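Long-range contacts in diguanylate cyclase (Xanthomonas campestris pv. campestris, PDB 5H5O), which binds cyclic GMP through its cyclic nucleotide-binding domain and probably makes cyclic di-GMP from two GTP molecules through a GGDEF domain outside this fragment: residues L2-T7 / G63-E68; A28-G33 / H76-G81; Q38-V43 / L90-H95; Q46-F51 / S83-S88. All blocks are in the same frame, centred on the assembly; numbering follows the deposited sequence.

Interaction 1: L2-T7 / G63-E68. With PCG (cyclic guanosine monophosphate), chain C.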
# COMPACT_ATOMS: atom_id res chain seq x y z
N LEU A 2 -12.00 3.47 -10.18
CA LEU A 2 -11.16 3.94 -9.08
C LEU A 2 -11.98 4.18 -7.81
O LEU A 2 -11.63 5.01 -6.97
CB LEU A 2 -10.39 5.20 -9.49
CG LEU A 2 -9.01 5.38 -8.85
CD1 LEU A 2 -8.17 4.13 -9.07
CD2 LEU A 2 -8.30 6.62 -9.40
N HIS A 3 -13.09 3.45 -7.69
CA HIS A 3 -13.87 3.41 -6.46
C HIS A 3 -13.55 2.12 -5.71
O HIS A 3 -13.35 1.08 -6.32
CB HIS A 3 -15.37 3.51 -6.75
CG HIS A 3 -15.83 4.89 -7.11
ND1 HIS A 3 -17.14 5.30 -6.95
CD2 HIS A 3 -15.16 5.95 -7.62
CE1 HIS A 3 -17.25 6.56 -7.35
NE2 HIS A 3 -16.06 6.98 -7.75
N ALA A 4 -13.50 2.22 -4.38
CA ALA A 4 -13.06 1.13 -3.51
C ALA A 4 -13.64 -0.25 -3.83
O ALA A 4 -13.07 -1.00 -4.62
CB ALA A 4 -13.32 1.50 -2.06
N LEU A 5 -14.76 -0.58 -3.21
CA LEU A 5 -15.40 -1.90 -3.35
C LEU A 5 -14.59 -3.09 -2.81
O LEU A 5 -13.57 -3.50 -3.36
CB LEU A 5 -15.91 -2.16 -4.77
CG LEU A 5 -17.42 -1.96 -4.94
CD1 LEU A 5 -17.92 -0.65 -4.32
CD2 LEU A 5 -17.81 -2.01 -6.41
N MSE A 6 -15.08 -3.62 -1.70
CA MSE A 6 -14.61 -4.87 -1.17
C MSE A 6 -15.19 -5.99 -2.03
O MSE A 6 -16.16 -5.76 -2.77
CB MSE A 6 -15.13 -5.03 0.27
CG MSE A 6 -15.04 -3.77 1.10
SE MSE A 6 -13.21 -3.44 1.54
CE MSE A 6 -12.89 -4.96 2.72
N THR A 7 -14.60 -7.18 -1.92
CA THR A 7 -15.20 -8.40 -2.48
C THR A 7 -16.30 -8.91 -1.51
O THR A 7 -16.42 -8.43 -0.38
CB THR A 7 -14.14 -9.50 -2.68
OG1 THR A 7 -13.66 -9.92 -1.41
CG2 THR A 7 -12.96 -8.98 -3.52
N GLY A 63 -20.28 -0.66 0.19
CA GLY A 63 -19.19 -1.48 -0.31
C GLY A 63 -17.85 -0.76 -0.48
O GLY A 63 -16.82 -1.40 -0.73
N GLU A 64 -17.84 0.57 -0.33
CA GLU A 64 -16.58 1.30 -0.40
C GLU A 64 -15.93 1.43 0.98
O GLU A 64 -16.62 1.55 2.00
CB GLU A 64 -16.77 2.68 -1.05
CG GLU A 64 -16.99 2.62 -2.56
CD GLU A 64 -17.35 3.98 -3.15
OE1 GLU A 64 -16.43 4.79 -3.39
OE2 GLU A 64 -18.55 4.25 -3.37
N PHE A 65 -14.60 1.41 1.00
CA PHE A 65 -13.86 1.43 2.25
C PHE A 65 -12.95 2.64 2.35
O PHE A 65 -12.59 3.24 1.35
CB PHE A 65 -13.04 0.15 2.41
CG PHE A 65 -11.88 0.05 1.46
CD1 PHE A 65 -10.64 0.57 1.80
CD2 PHE A 65 -12.03 -0.58 0.23
CE1 PHE A 65 -9.56 0.47 0.93
CE2 PHE A 65 -10.95 -0.69 -0.64
CZ PHE A 65 -9.71 -0.15 -0.29
N PHE A 66 -12.60 3.01 3.57
CA PHE A 66 -11.75 4.18 3.80
C PHE A 66 -11.18 4.10 5.19
O PHE A 66 -11.71 3.38 6.04
CB PHE A 66 -12.56 5.48 3.64
CG PHE A 66 -13.72 5.62 4.61
CD1 PHE A 66 -13.61 6.37 5.77
CD2 PHE A 66 -14.95 5.03 4.33
CE1 PHE A 66 -14.69 6.52 6.65
CE2 PHE A 66 -16.04 5.17 5.21
CZ PHE A 66 -15.92 5.92 6.35
N GLY A 67 -10.11 4.84 5.44
CA GLY A 67 -9.50 4.84 6.75
C GLY A 67 -8.45 3.78 6.97
O GLY A 67 -7.92 3.65 8.08
N GLU A 68 -8.12 3.02 5.91
CA GLU A 68 -7.12 1.95 6.03
C GLU A 68 -5.72 2.50 6.35
O GLU A 68 -4.93 1.83 6.99
CB GLU A 68 -7.12 1.02 4.80
CG GLU A 68 -6.37 1.53 3.54
CD GLU A 68 -7.05 2.71 2.85
OE1 GLU A 68 -8.13 3.14 3.30
OE2 GLU A 68 -6.51 3.20 1.84
PA PCG C . -7.44 8.05 6.41
O1A PCG C . -7.64 7.13 7.56
O2A PCG C . -6.31 8.97 6.05
O5' PCG C . -8.60 8.65 6.52
C5' PCG C . -8.98 9.47 5.41
C4' PCG C . -9.10 8.49 4.28
O4' PCG C . -9.43 8.91 2.98
C3' PCG C . -7.85 7.69 4.11
O3' PCG C . -7.52 7.04 5.37
C2' PCG C . -8.24 6.84 2.93
O2' PCG C . -8.85 5.58 3.22
C1' PCG C . -9.27 7.73 2.20
N9 PCG C . -9.04 8.42 0.89
C8 PCG C . -9.91 8.42 -0.13
N7 PCG C . -9.44 9.12 -1.18
C5 PCG C . -8.25 9.59 -0.85
C6 PCG C . -7.20 10.41 -1.52
O6 PCG C . -7.39 10.81 -2.67
N1 PCG C . -6.06 10.70 -0.83
C2 PCG C . -5.85 10.26 0.43
N2 PCG C . -4.70 10.59 1.06
N3 PCG C . -6.78 9.50 1.11
C4 PCG C . -7.97 9.14 0.52

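Interaction 2: A28-G33 / H76-G81. With PCG (cyclic guanosine monophosphate), chain C.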
# COMPACT_ATOMS: atom_id res chain seq x y z
N ALA A 28 -20.48 13.73 12.10
CA ALA A 28 -19.09 13.48 11.77
C ALA A 28 -18.67 12.13 12.34
O ALA A 28 -19.08 11.76 13.45
CB ALA A 28 -18.22 14.59 12.32
N LEU A 29 -17.89 11.39 11.57
CA LEU A 29 -17.28 10.15 12.03
C LEU A 29 -15.90 10.46 12.60
O LEU A 29 -15.52 9.97 13.68
CB LEU A 29 -17.17 9.16 10.87
CG LEU A 29 -16.58 7.79 11.19
CD1 LEU A 29 -17.51 7.05 12.15
CD2 LEU A 29 -16.36 7.00 9.89
N PHE A 30 -15.14 11.26 11.86
CA PHE A 30 -13.90 11.81 12.37
C PHE A 30 -13.47 13.08 11.63
O PHE A 30 -13.93 13.36 10.51
CB PHE A 30 -12.76 10.78 12.37
CG PHE A 30 -12.51 10.13 11.03
CD1 PHE A 30 -11.85 10.81 10.02
CD2 PHE A 30 -12.90 8.83 10.81
CE1 PHE A 30 -11.61 10.21 8.81
CE2 PHE A 30 -12.65 8.22 9.61
CZ PHE A 30 -12.00 8.91 8.60
N GLU A 31 -12.58 13.85 12.27
CA GLU A 31 -12.08 15.10 11.71
C GLU A 31 -10.74 14.91 11.05
O GLU A 31 -9.93 14.07 11.47
CB GLU A 31 -11.94 16.14 12.81
CG GLU A 31 -13.23 16.40 13.58
CD GLU A 31 -14.38 16.76 12.66
OE1 GLU A 31 -14.14 17.48 11.66
OE2 GLU A 31 -15.51 16.32 12.93
N ARG A 32 -10.51 15.71 10.00
CA ARG A 32 -9.24 15.70 9.31
C ARG A 32 -8.12 16.10 10.27
O ARG A 32 -8.26 17.06 11.01
CB ARG A 32 -9.27 16.66 8.12
CG ARG A 32 -7.99 16.66 7.28
CD ARG A 32 -8.15 17.47 5.99
NE ARG A 32 -8.09 18.91 6.25
CZ ARG A 32 -9.16 19.70 6.32
NH1 ARG A 32 -8.99 21.00 6.57
NH2 ARG A 32 -10.38 19.20 6.14
N GLY A 33 -7.03 15.34 10.26
CA GLY A 33 -5.89 15.64 11.10
C GLY A 33 -5.88 14.87 12.41
O GLY A 33 -4.90 14.93 13.15
N HIS A 76 -0.56 7.97 12.10
CA HIS A 76 -1.11 8.62 10.91
C HIS A 76 -2.12 9.65 11.35
O HIS A 76 -2.88 9.43 12.30
CB HIS A 76 -1.81 7.59 10.03
CG HIS A 76 -2.49 8.17 8.83
ND1 HIS A 76 -1.80 8.75 7.79
CD2 HIS A 76 -3.81 8.23 8.50
CE1 HIS A 76 -2.66 9.15 6.87
NE2 HIS A 76 -3.88 8.85 7.27
N ALA A 77 -2.15 10.79 10.66
CA ALA A 77 -3.20 11.77 10.89
C ALA A 77 -4.18 11.68 9.74
O ALA A 77 -3.77 11.67 8.57
CB ALA A 77 -2.61 13.16 10.97
N ARG A 78 -5.47 11.59 10.07
CA ARG A 78 -6.53 11.45 9.07
C ARG A 78 -6.37 12.47 7.94
O ARG A 78 -6.34 13.69 8.18
CB ARG A 78 -7.91 11.60 9.72
CG ARG A 78 -8.28 10.54 10.78
CD ARG A 78 -8.41 9.15 10.19
NE ARG A 78 -9.13 8.24 11.09
CZ ARG A 78 -9.19 6.93 10.91
NH1 ARG A 78 -8.57 6.37 9.87
NH2 ARG A 78 -9.86 6.16 11.77
N SER A 79 -6.26 11.96 6.72
CA SER A 79 -6.09 12.80 5.53
C SER A 79 -7.36 13.58 5.18
O SER A 79 -7.31 14.57 4.45
CB SER A 79 -5.70 11.94 4.34
OG SER A 79 -4.66 11.06 4.68
N ALA A 80 -8.49 13.14 5.68
CA ALA A 80 -9.72 13.85 5.40
C ALA A 80 -10.64 13.79 6.59
O ALA A 80 -10.47 12.94 7.47
CB ALA A 80 -10.41 13.29 4.15
N GLY A 81 -11.60 14.70 6.64
CA GLY A 81 -12.70 14.58 7.56
C GLY A 81 -13.74 13.65 6.95
O GLY A 81 -13.95 13.66 5.72
PA PCG C . -7.44 8.05 6.41
O1A PCG C . -7.64 7.13 7.56
O2A PCG C . -6.31 8.97 6.05
O5' PCG C . -8.60 8.65 6.52
C5' PCG C . -8.98 9.47 5.41
C4' PCG C . -9.10 8.49 4.28
O4' PCG C . -9.43 8.91 2.98
C3' PCG C . -7.85 7.69 4.11
O3' PCG C . -7.52 7.04 5.37
C2' PCG C . -8.24 6.84 2.93
O2' PCG C . -8.85 5.58 3.22
C1' PCG C . -9.27 7.73 2.20
N9 PCG C . -9.04 8.42 0.89
C8 PCG C . -9.91 8.42 -0.13
N7 PCG C . -9.44 9.12 -1.18
C5 PCG C . -8.25 9.59 -0.85
C6 PCG C . -7.20 10.41 -1.52
O6 PCG C . -7.39 10.81 -2.67
N1 PCG C . -6.06 10.70 -0.83
C2 PCG C . -5.85 10.26 0.43
N2 PCG C . -4.70 10.59 1.06
N3 PCG C . -6.78 9.50 1.11
C4 PCG C . -7.97 9.14 0.52

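Interaction 3: Q38-V43 / L90-H95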
# COMPACT_ATOMS: atom_id res chain seq x y z
N GLN A 38 -8.72 2.91 13.20
CA GLN A 38 -9.66 1.96 12.62
C GLN A 38 -10.00 2.37 11.21
O GLN A 38 -9.91 3.55 10.87
CB GLN A 38 -10.94 1.87 13.45
CG GLN A 38 -11.62 3.17 13.61
CD GLN A 38 -11.37 3.79 14.95
OE1 GLN A 38 -10.41 4.55 15.13
NE2 GLN A 38 -12.24 3.47 15.91
N MSE A 39 -10.36 1.40 10.38
CA MSE A 39 -10.87 1.69 9.05
C MSE A 39 -12.35 1.39 9.02
O MSE A 39 -12.89 0.79 9.96
CB MSE A 39 -10.18 0.84 7.98
CG MSE A 39 -10.44 -0.64 8.13
SE MSE A 39 -9.82 -1.58 6.55
CE MSE A 39 -11.23 -1.10 5.30
N PHE A 40 -12.99 1.78 7.93
CA PHE A 40 -14.44 1.64 7.81
C PHE A 40 -14.88 1.15 6.45
O PHE A 40 -14.29 1.50 5.43
CB PHE A 40 -15.11 2.98 8.09
CG PHE A 40 -14.87 3.49 9.47
CD1 PHE A 40 -15.67 3.08 10.52
CD2 PHE A 40 -13.82 4.37 9.72
CE1 PHE A 40 -15.44 3.55 11.81
CE2 PHE A 40 -13.59 4.84 11.00
CZ PHE A 40 -14.39 4.43 12.05
N ILE A 41 -15.94 0.35 6.42
CA ILE A 41 -16.60 0.04 5.15
C ILE A 41 -18.07 0.51 5.17
O ILE A 41 -18.83 0.17 6.10
CB ILE A 41 -16.53 -1.48 4.82
CG1 ILE A 41 -15.08 -1.99 4.91
CG2 ILE A 41 -17.12 -1.72 3.45
CD1 ILE A 41 -14.96 -3.48 5.27
N VAL A 42 -18.45 1.29 4.17
CA VAL A 42 -19.85 1.69 4.02
C VAL A 42 -20.69 0.48 3.59
O VAL A 42 -20.38 -0.19 2.61
CB VAL A 42 -20.01 2.80 2.96
CG1 VAL A 42 -21.45 3.37 2.95
CG2 VAL A 42 -18.97 3.93 3.17
N VAL A 43 -21.77 0.20 4.32
CA VAL A 43 -22.72 -0.81 3.81
C VAL A 43 -24.10 -0.24 3.49
O VAL A 43 -24.84 -0.82 2.71
CB VAL A 43 -22.83 -2.05 4.71
CG1 VAL A 43 -21.43 -2.68 4.95
CG2 VAL A 43 -23.53 -1.72 6.01
N LEU A 90 -22.06 1.36 8.80
CA LEU A 90 -20.67 1.08 8.49
C LEU A 90 -20.20 -0.19 9.16
O LEU A 90 -20.67 -0.52 10.26
CB LEU A 90 -19.79 2.22 8.99
CG LEU A 90 -20.11 3.67 8.62
CD1 LEU A 90 -19.13 4.62 9.27
CD2 LEU A 90 -20.07 3.85 7.12
N ILE A 91 -19.28 -0.89 8.51
CA ILE A 91 -18.44 -1.85 9.23
C ILE A 91 -17.26 -1.09 9.81
O ILE A 91 -16.55 -0.37 9.09
CB ILE A 91 -17.91 -2.96 8.31
CG1 ILE A 91 -19.07 -3.81 7.77
CG2 ILE A 91 -16.87 -3.83 9.06
CD1 ILE A 91 -18.72 -4.50 6.47
N GLU A 92 -17.06 -1.22 11.11
CA GLU A 92 -15.91 -0.62 11.77
C GLU A 92 -14.91 -1.72 12.15
O GLU A 92 -15.24 -2.64 12.89
CB GLU A 92 -16.36 0.15 13.00
CG GLU A 92 -15.25 0.76 13.84
CD GLU A 92 -15.81 1.49 15.06
OE1 GLU A 92 -16.56 2.47 14.89
OE2 GLU A 92 -15.50 1.06 16.18
N LEU A 93 -13.69 -1.60 11.63
CA LEU A 93 -12.65 -2.60 11.85
C LEU A 93 -11.47 -2.00 12.62
O LEU A 93 -10.76 -1.13 12.12
CB LEU A 93 -12.19 -3.12 10.49
CG LEU A 93 -11.63 -4.52 10.22
CD1 LEU A 93 -10.15 -4.50 10.29
CD2 LEU A 93 -12.21 -5.64 11.11
N ALA A 94 -11.29 -2.45 13.86
CA ALA A 94 -10.25 -1.92 14.73
C ALA A 94 -8.91 -2.60 14.50
O ALA A 94 -8.82 -3.68 13.91
CB ALA A 94 -10.67 -2.05 16.21
N HIS A 95 -7.86 -1.94 14.98
CA HIS A 95 -6.49 -2.42 14.85
C HIS A 95 -6.34 -3.89 15.25
O HIS A 95 -5.78 -4.68 14.49
CB HIS A 95 -5.57 -1.55 15.72
CG HIS A 95 -4.12 -1.92 15.64
ND1 HIS A 95 -3.55 -2.84 16.49
CD2 HIS A 95 -3.14 -1.50 14.82
CE1 HIS A 95 -2.27 -2.97 16.19
NE2 HIS A 95 -2.00 -2.17 15.18

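Interaction 4: Q46-F51 / S83-S88. With PCG (cyclic guanosine monophosphate), chain C.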
# COMPACT_ATOMS: atom_id res chain seq x y z
N GLN A 46 -24.09 6.87 2.70
CA GLN A 46 -22.97 7.51 2.01
C GLN A 46 -22.10 8.33 2.95
O GLN A 46 -22.59 9.10 3.77
CB GLN A 46 -23.49 8.38 0.87
CG GLN A 46 -22.45 9.26 0.18
CD GLN A 46 -23.10 10.16 -0.85
OE1 GLN A 46 -23.69 9.68 -1.82
NE2 GLN A 46 -23.01 11.48 -0.64
N ILE A 47 -20.78 8.14 2.84
CA ILE A 47 -19.86 8.92 3.63
C ILE A 47 -19.17 9.93 2.74
O ILE A 47 -18.74 9.60 1.64
CB ILE A 47 -18.81 8.04 4.31
CG1 ILE A 47 -19.43 7.24 5.46
CG2 ILE A 47 -17.62 8.90 4.82
CD1 ILE A 47 -20.11 8.11 6.51
N ASP A 48 -19.06 11.17 3.21
CA ASP A 48 -18.35 12.20 2.45
C ASP A 48 -16.98 12.47 3.05
O ASP A 48 -16.85 12.69 4.26
CB ASP A 48 -19.15 13.51 2.40
CG ASP A 48 -20.42 13.39 1.56
OD1 ASP A 48 -20.59 12.35 0.88
OD2 ASP A 48 -21.23 14.34 1.57
N LEU A 49 -15.96 12.44 2.20
CA LEU A 49 -14.60 12.76 2.62
C LEU A 49 -14.24 14.20 2.23
O LEU A 49 -14.33 14.59 1.07
CB LEU A 49 -13.61 11.78 2.00
CG LEU A 49 -13.91 10.31 2.32
CD1 LEU A 49 -12.84 9.40 1.72
CD2 LEU A 49 -14.03 10.11 3.83
N ASP A 50 -13.82 14.98 3.23
CA ASP A 50 -13.45 16.38 3.02
C ASP A 50 -11.94 16.55 3.22
O ASP A 50 -11.44 16.52 4.34
CB ASP A 50 -14.23 17.28 3.97
CG ASP A 50 -14.06 18.77 3.66
OD1 ASP A 50 -13.07 19.17 3.01
OD2 ASP A 50 -14.94 19.55 4.09
N PHE A 51 -11.22 16.76 2.12
CA PHE A 51 -9.77 16.83 2.17
C PHE A 51 -9.22 18.22 2.42
O PHE A 51 -8.02 18.43 2.32
CB PHE A 51 -9.18 16.28 0.89
CG PHE A 51 -9.42 14.83 0.70
CD1 PHE A 51 -8.46 13.90 1.06
CD2 PHE A 51 -10.63 14.38 0.20
CE1 PHE A 51 -8.70 12.56 0.91
CE2 PHE A 51 -10.86 13.03 0.03
CZ PHE A 51 -9.90 12.13 0.38
N SER A 83 -17.82 12.26 7.25
CA SER A 83 -19.13 12.62 7.79
C SER A 83 -20.26 12.00 6.97
O SER A 83 -20.12 11.71 5.78
CB SER A 83 -19.28 14.15 7.88
OG SER A 83 -19.56 14.72 6.60
N ALA A 84 -21.38 11.76 7.63
CA ALA A 84 -22.48 11.06 6.99
C ALA A 84 -23.36 12.04 6.23
O ALA A 84 -23.82 13.04 6.78
CB ALA A 84 -23.29 10.24 8.00
N SER A 85 -23.57 11.76 4.95
CA SER A 85 -24.41 12.61 4.12
C SER A 85 -25.86 12.34 4.46
O SER A 85 -26.67 13.25 4.58
CB SER A 85 -24.14 12.32 2.64
OG SER A 85 -24.93 13.14 1.82
N VAL A 86 -26.17 11.06 4.62
CA VAL A 86 -27.50 10.60 4.97
C VAL A 86 -27.28 9.57 6.06
O VAL A 86 -26.13 9.26 6.37
CB VAL A 86 -28.17 9.95 3.76
CG1 VAL A 86 -28.43 11.00 2.67
CG2 VAL A 86 -27.29 8.81 3.22
N ASP A 87 -28.36 9.08 6.66
CA ASP A 87 -28.24 8.02 7.66
C ASP A 87 -27.43 6.89 7.04
O ASP A 87 -27.75 6.42 5.95
CB ASP A 87 -29.62 7.51 8.09
CG ASP A 87 -30.34 8.44 9.07
OD1 ASP A 87 -29.89 9.58 9.31
OD2 ASP A 87 -31.39 8.01 9.60
N SER A 88 -26.40 6.44 7.72
CA SER A 88 -25.51 5.46 7.12
C SER A 88 -25.19 4.34 8.08
O SER A 88 -25.32 4.49 9.30
CB SER A 88 -24.21 6.14 6.66
OG SER A 88 -24.46 6.96 5.55
PA PCG C . -7.44 8.05 6.41
O1A PCG C . -7.64 7.13 7.56
O2A PCG C . -6.31 8.97 6.05
O5' PCG C . -8.60 8.65 6.52
C5' PCG C . -8.98 9.47 5.41
C4' PCG C . -9.10 8.49 4.28
O4' PCG C . -9.43 8.91 2.98
C3' PCG C . -7.85 7.69 4.11
O3' PCG C . -7.52 7.04 5.37
C2' PCG C . -8.24 6.84 2.93
O2' PCG C . -8.85 5.58 3.22
C1' PCG C . -9.27 7.73 2.20
N9 PCG C . -9.04 8.42 0.89
C8 PCG C . -9.91 8.42 -0.13
N7 PCG C . -9.44 9.12 -1.18
C5 PCG C . -8.25 9.59 -0.85
C6 PCG C . -7.20 10.41 -1.52
O6 PCG C . -7.39 10.81 -2.67
N1 PCG C . -6.06 10.70 -0.83
C2 PCG C . -5.85 10.26 0.43
N2 PCG C . -4.70 10.59 1.06
N3 PCG C . -6.78 9.50 1.11
C4 PCG C . -7.97 9.14 0.52
O HOH W 1 -17.19 15.24 5.38

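Interaction 1: L2-T7 / G63-E68
The Phe65 ring is met at a slant by Ala4 CB and by the selenium of Met6, a selenomethionine. Ala4 CB and Met6 SE each lie 3.4 Å from Phe65 CD2. Glu68 CD sits in the plane of the ring, at its edge. Phe112 of helix 106-121 adds an edge-to-face contact. The Met6 approach is a Met-aromatic contact: SE is 4.3 Å from the centroid of the Phe65 ring, 50° off the normal. It ties the N-terminal loop to strand 65-66, which leads into the phosphate-binding cassette of the cyclic nucleotide-binding domain. The Met6 chain is bent twice and crosses Phe65 at about a right angle.

Leu5 CD1 rests on the aliphatic part of Glu64, 3.8 Å from CG. Glu64 OE2 accepts a hydrogen bond from Gly61 N. Met6 N donates a backbone hydrogen bond to Gly63 O (3.0 Å).

The far end of 63-68 grips the ligand. Glu68 OE2 forms a salt bridge with Arg119. Gly67 N donates to the cyclic GMP O2' (2.7 Å), and this O2' donates to Glu68 OE1 (2.5 Å).

Interaction 2: A28-G33 / H76-G81
Phe30 stacks on Arg78, the phosphate-binding arginine of the phosphate-binding cassette of the cyclic nucleotide-binding domain, in a cation-pi contact. The guanidinium lies nearly flat on one face of the ring, with planes 17° apart and Arg78 CZ 4.2 Å from the Phe30 centroid. NE stands over the centre of the ring. Arg78 CD adds a CH-pi contact on the same face. The Arg78 chain is bent at chi2 (-65°), which places CD over the ring. Ala80 O reaches the edge of the Phe30 ring in its plane, 3.2 Å from CE1.

Further packing surrounds the stack. The Arg32 chain runs over the backbone of 79-81, with its CB 3.4 Å from Gly81 N and its CD 3.4 Å from Ser79 O. Ala77 CB touches Gly33 O. Leu29 and Phe30 both face Ala82, a classic beta bulge in strand 28-30.

Between the segments, Gly33 N donates a hydrogen bond to a lone pair of Arg78 O (2.7 Å). Arg78 NH2 is held by Gln38 O. Toward the ligand, Arg78 NH1 reaches phosphate oxygen O1A of cyclic GMP, which lies at the edge of the guanidinium, near its plane. The guanidinium is thus fixed from two directions. Three donors converge on the second phosphate oxygen, O2A of cyclic GMP. They are the backbone N and OG of Ser79, and His76 NE2, whose bond to O2A is 2.7 Å with an angle of 165° at the hydrogen.

Interaction 3: Q38-V43 / L90-H95
Ile41 and Ile91 share the two shortest hydrogen bonds of this antiparallel strand pair. Ile91 N donates to Ile41 O (2.7 Å), and Ile41 N donates back to Ile91 O (2.8 Å). Met39 and Leu93 form the next hydrogen-bonded pair. Leu93 N to Met39 O is 3.0 Å and almost straight, at 176° on the hydrogen. Phe40 with Glu92 and Val42 with Leu90 are the non-hydrogen-bonded pairs between and beyond them. Phe40 CA also brings its hydrogen to Ile91 O.

Glu92 lies alongside Phe40, pointing the same way. With CG anti to the backbone N (chi1 177°), Glu92 CG comes to 3.5 Å from Phe40 CE1. OE1 sits in the ring plane at the edge. The carboxylate stands nearly perpendicular to the ring, 89° apart. Beyond CG the chain is extended, and OE2 forms a salt bridge with Arg21 of strand 19-23.

Packing follows the two faces of the sheet. On the Phe40 face, Leu90 CD1 meets Phe40 CD1 (4.0 Å), and Leu29 and Phe30 of the facing sheet pack against Phe40. On the Ile41 face, Ile41 and Ile91 lie side by side, as do Met39 and Leu93. Val43 CG1 crosses to Ile91 CD1 (3.6 Å). Phe14 of helix 8-17 covers Met39, Ile41 and Leu93.

Strands 39-44 and 88-93 are the central pair of one four-stranded sheet. Such a pair, buried between a second sheet and helices, is typical of the beta-roll of cyclic nucleotide-binding domains.

Interaction 4: Q46-F51 / S83-S88
Asp48 O is gripped by two donors, Ser83 N at 3.2 Å and a water molecule. The same water hydrogen-bonds Ser83 OG (2.7 Å), so it bridges the Asp48 backbone and the serine side chain. In return Asp48 N donates to Ser83 O at 2.8 Å. The two backbone bonds make Asp48 and Ser83 an antiparallel hydrogen-bonded pair. Ser85 N continues the pairing to Gln46 O (3.1 Å).

Ser88 OG links Gln46 to the turn at Val86. It accepts from Gln46 N (2.9 Å) and donates to Val86 O, approaching from above that carbonyl plane.

The side chains of Gln46 and Asp48 meet. Gln46 NE2 donates to the syn lone pair of Asp48 OD1, which His59 ND1 also binds. Ser85 CB packs against this pair, 3.7 Å from Asp48 OD2. On the other face, Ile47 CD1 reaches Ala84 CB.

Farther along, 46-51 reaches cyclic GMP. Phe51 CZ is 3.3 Å from C5 of the cyclic GMP guanine, and Leu49 CD1 touches its C8. These approaches are consistent with a purine met here by van der Waals contact.

Segment 46-51 is thus held to 83-88 mainly by hydrogen bonds. Three run between backbone atoms, and a fourth uses the hydroxyl of Ser88. The chemistry of this contact is therefore largely polar, with Ile47 on Ala84 as an apolar addition.

The four contacts frame one cyclic nucleotide-binding domain built of two antiparallel sheets. Interactions 1 and 3, with centres about 10 Å apart, share the sheet with neighbouring strands 39-44 and 65-66. Interactions 2 and 4, about 12 Å apart, share the other sheet, through strands 28-30, 81-84 and 47-50. Between the sheets, Leu90 and Val42 pack on Ile47, and Phe66 packs on Leu29. Along the chain interaction 4 is nested inside interaction 3, while the other pairs cross. Interactions 1, 2 and 4 each touch cyclic GMP, at the ribose, phosphate and base. Interaction 3 reaches the site indirectly, through Gln38 and Arg78.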